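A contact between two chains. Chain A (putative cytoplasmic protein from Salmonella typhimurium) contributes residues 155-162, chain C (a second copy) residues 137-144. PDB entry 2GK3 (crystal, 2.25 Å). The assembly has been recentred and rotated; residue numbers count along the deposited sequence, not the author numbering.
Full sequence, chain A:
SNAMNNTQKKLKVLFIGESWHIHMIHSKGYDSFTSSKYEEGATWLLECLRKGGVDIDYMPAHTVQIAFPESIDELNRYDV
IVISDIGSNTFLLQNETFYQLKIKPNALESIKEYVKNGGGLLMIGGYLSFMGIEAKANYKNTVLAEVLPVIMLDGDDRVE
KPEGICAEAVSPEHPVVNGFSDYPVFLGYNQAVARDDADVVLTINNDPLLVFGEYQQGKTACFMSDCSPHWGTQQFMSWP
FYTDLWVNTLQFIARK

Chain A (155-162) GDDRVEKP
Chain C 137-144: ANYKNTVL

This is a small, polar, water-mediated contact between two copies of one protein, burying 196 Å² summed over both sides, in which no direct hydrogen bond crosses and several polar side chains pair within their own stretch. Chain A enters as loop from Gly A155 (phi/psi -141/-155) through Asp A156 (-50/120) and Asp A157 (-108/13), then runs extended, in strand conformation, at Arg A158 (-68/141), Val A159 (-118/109), Glu A160 (-86/126) and Lys A161 (-128/77); the chain turns a corner at Pro A162 (-67/-19). Chain C is compact: Asn C138 adopts a left-handed conformation (65/26), Tyr C139 (-68/-24) and Lys C140 (-65/-32) form a short 3-10 segment, and Asn C141 follows at -96/26. Its turn is held by Asn C141 N to Asn C138 O at 3.3 Å and Thr C142 N to Tyr C139 O at 3.1 Å; Thr C142 OG1, on a p rotamer, also donates to Tyr C139 O at 2.7 Å. The nearest CA atoms, those of Asp A156 and Asn C141, are 7.9 Å apart, though Arg A158 O comes within 4.5 Å of Asn C141 O without bonding; side chains and a water make the rest of the contact.

On chain A, Asp A156 (chi1 t, chi2 -45°) points toward chain C and organises the loop. Its OD1 accepts from Arg A158 N at 3.1 Å, and its carboxylate forms a salt bridge with the guanidinium, with Arg A158 NE at 3.0 Å from Asp A156 OD1 and Arg A158 NH2 at 3.0 Å from Asp A156 OD2. Arg A158 (m, t, m, chi4 127°) leaves the backbone sideways, but its end comes nearer to chain C; Glu A160 (m, m, chi3 7°) provides a second salt bridge, Arg A158 NH1 to Glu A160 OE2 at 2.8 Å. The arginine charge is thus balanced within its own chain.

Facing this cluster, Asn C138 (t, chi2 44°) and Asn C141 (m, chi2 -57°) both point toward chain A and are joined by a nearly straight hydrogen bond, Asn C141 ND2 to Asn C138 OD1 at 2.7 Å. Asn C138 ND2 lies obliquely to the guanidinium, 3.5 Å from Arg A158 NH2; both groups are donors, so this is packing rather than bonding. Asn C138 OD1 rests 4.1 Å from Asp A156 CB, and Asn C141 ND2 stops 4.1 Å from Asp A156 O, too far for a hydrogen bond.

The polar link is water 1, which accepts from Asn C138 ND2 at 3.1 Å and lies 2.7 Å from both Asp A156 OD1 and Arg A158 O, so one molecule bridges the amide to a carboxylate and a backbone carbonyl. Farther along, Lys A161 (m, m, t, t) leaves sideways and its end comes nearer, bringing NZ to 4.3 Å from Val C143 CG1. Val C143 (phi/psi -61/-15, chi1 m) offers only a methyl there, making this a van der Waals contact that leaves the ammonium without a polar partner across the stretches.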

# COMPACT_ATOMS: atom_id res chain seq x y z
N GLY A 155 -25.05 -8.93 -1.19
CA GLY A 155 -23.70 -8.66 -0.72
C GLY A 155 -22.75 -9.80 -1.08
O GLY A 155 -23.00 -10.52 -2.06
N ASP A 156 -21.68 -9.93 -0.30
CA ASP A 156 -20.64 -10.94 -0.49
C ASP A 156 -21.30 -12.30 -0.65
O ASP A 156 -22.01 -12.76 0.23
CB ASP A 156 -19.67 -10.92 0.72
CG ASP A 156 -18.42 -11.80 0.54
OD1 ASP A 156 -18.53 -12.96 0.07
OD2 ASP A 156 -17.32 -11.33 0.90
N ASP A 157 -21.08 -12.95 -1.79
CA ASP A 157 -21.76 -14.19 -2.08
C ASP A 157 -20.88 -15.46 -2.01
O ASP A 157 -21.30 -16.54 -2.47
CB ASP A 157 -22.46 -14.10 -3.44
CG ASP A 157 -21.48 -13.92 -4.58
OD1 ASP A 157 -20.27 -13.97 -4.36
OD2 ASP A 157 -21.92 -13.73 -5.72
N ARG A 158 -19.68 -15.35 -1.44
CA ARG A 158 -18.81 -16.52 -1.32
C ARG A 158 -19.41 -17.51 -0.35
O ARG A 158 -20.00 -17.14 0.67
CB ARG A 158 -17.40 -16.14 -0.84
CG ARG A 158 -16.63 -15.23 -1.78
CD ARG A 158 -15.37 -14.71 -1.10
NE ARG A 158 -15.67 -13.91 0.09
CZ ARG A 158 -15.16 -14.12 1.30
NH1 ARG A 158 -14.29 -15.10 1.49
NH2 ARG A 158 -15.50 -13.32 2.32
N VAL A 159 -19.26 -18.78 -0.70
CA VAL A 159 -19.41 -19.83 0.27
C VAL A 159 -18.04 -20.50 0.33
O VAL A 159 -17.62 -21.15 -0.64
CB VAL A 159 -20.54 -20.82 -0.10
CG1 VAL A 159 -20.63 -21.97 0.93
CG2 VAL A 159 -21.88 -20.09 -0.19
N GLU A 160 -17.33 -20.30 1.43
CA GLU A 160 -16.05 -20.96 1.63
C GLU A 160 -16.23 -22.36 2.24
O GLU A 160 -16.87 -22.54 3.29
CB GLU A 160 -15.10 -20.11 2.50
CG GLU A 160 -14.83 -18.70 1.98
CD GLU A 160 -13.95 -18.67 0.75
OE1 GLU A 160 -13.63 -19.75 0.18
OE2 GLU A 160 -13.57 -17.54 0.36
N LYS A 161 -15.65 -23.34 1.56
CA LYS A 161 -15.67 -24.72 2.04
C LYS A 161 -14.26 -25.28 2.07
O LYS A 161 -13.89 -26.07 1.20
CB LYS A 161 -16.58 -25.58 1.15
CG LYS A 161 -18.05 -25.18 1.18
CD LYS A 161 -18.73 -25.70 2.44
CE LYS A 161 -20.20 -25.32 2.47
NZ LYS A 161 -20.81 -25.63 3.79
N PRO A 162 -13.46 -24.89 3.08
CA PRO A 162 -12.09 -25.41 3.04
C PRO A 162 -12.02 -26.95 3.24
O PRO A 162 -11.01 -27.55 2.86
CB PRO A 162 -11.38 -24.65 4.17
CG PRO A 162 -12.49 -24.24 5.10
CD PRO A 162 -13.71 -24.05 4.26
N ALA C 137 -15.92 -8.63 8.50
CA ALA C 137 -15.93 -9.81 9.36
C ALA C 137 -16.87 -10.87 8.77
O ALA C 137 -16.55 -12.07 8.82
CB ALA C 137 -16.36 -9.45 10.76
N ASN C 138 -18.01 -10.42 8.22
CA ASN C 138 -18.84 -11.26 7.33
C ASN C 138 -19.46 -12.49 8.02
O ASN C 138 -19.77 -13.50 7.39
CB ASN C 138 -18.00 -11.67 6.10
CG ASN C 138 -18.82 -12.32 5.02
OD1 ASN C 138 -19.90 -11.85 4.68
ND2 ASN C 138 -18.31 -13.41 4.45
N TYR C 139 -19.66 -12.41 9.33
CA TYR C 139 -20.06 -13.62 10.04
C TYR C 139 -21.46 -14.09 9.66
O TYR C 139 -21.77 -15.30 9.77
CB TYR C 139 -19.90 -13.44 11.55
CG TYR C 139 -18.51 -13.75 12.02
CD1 TYR C 139 -17.63 -12.74 12.37
CD2 TYR C 139 -18.08 -15.08 12.12
CE1 TYR C 139 -16.34 -13.03 12.81
CE2 TYR C 139 -16.78 -15.39 12.58
CZ TYR C 139 -15.92 -14.36 12.91
OH TYR C 139 -14.63 -14.66 13.33
N LYS C 140 -22.29 -13.16 9.18
CA LYS C 140 -23.70 -13.47 8.91
C LYS C 140 -23.81 -14.49 7.79
O LYS C 140 -24.74 -15.30 7.76
CB LYS C 140 -24.48 -12.21 8.54
CG LYS C 140 -25.93 -12.47 8.12
CD LYS C 140 -26.78 -11.21 8.13
CE LYS C 140 -28.26 -11.62 8.09
NZ LYS C 140 -29.18 -10.47 7.87
N ASN C 141 -22.85 -14.43 6.86
CA ASN C 141 -22.85 -15.28 5.69
C ASN C 141 -21.99 -16.51 5.86
O ASN C 141 -21.51 -17.06 4.89
CB ASN C 141 -22.37 -14.48 4.47
CG ASN C 141 -23.20 -13.25 4.23
OD1 ASN C 141 -24.41 -13.35 4.09
ND2 ASN C 141 -22.55 -12.07 4.22
N THR C 142 -21.80 -16.94 7.11
CA THR C 142 -21.01 -18.14 7.40
C THR C 142 -21.82 -19.16 8.21
O THR C 142 -22.87 -18.84 8.81
CB THR C 142 -19.72 -17.81 8.21
OG1 THR C 142 -20.09 -17.42 9.54
CG2 THR C 142 -18.90 -16.69 7.57
N VAL C 143 -21.29 -20.39 8.27
CA VAL C 143 -21.85 -21.46 9.09
C VAL C 143 -21.88 -21.17 10.61
O VAL C 143 -22.59 -21.85 11.36
CB VAL C 143 -21.17 -22.85 8.80
CG1 VAL C 143 -21.40 -23.28 7.35
CG2 VAL C 143 -19.70 -22.83 9.14
N LEU C 144 -21.15 -20.16 11.08
CA LEU C 144 -21.22 -19.84 12.52
C LEU C 144 -22.42 -18.99 12.90
O LEU C 144 -22.77 -18.90 14.08
CB LEU C 144 -19.94 -19.13 12.99
CG LEU C 144 -19.63 -19.10 14.49
CD1 LEU C 144 -19.35 -20.54 15.04
CD2 LEU C 144 -18.47 -18.16 14.79
O HOH W 1 -19.17 -14.92 1.87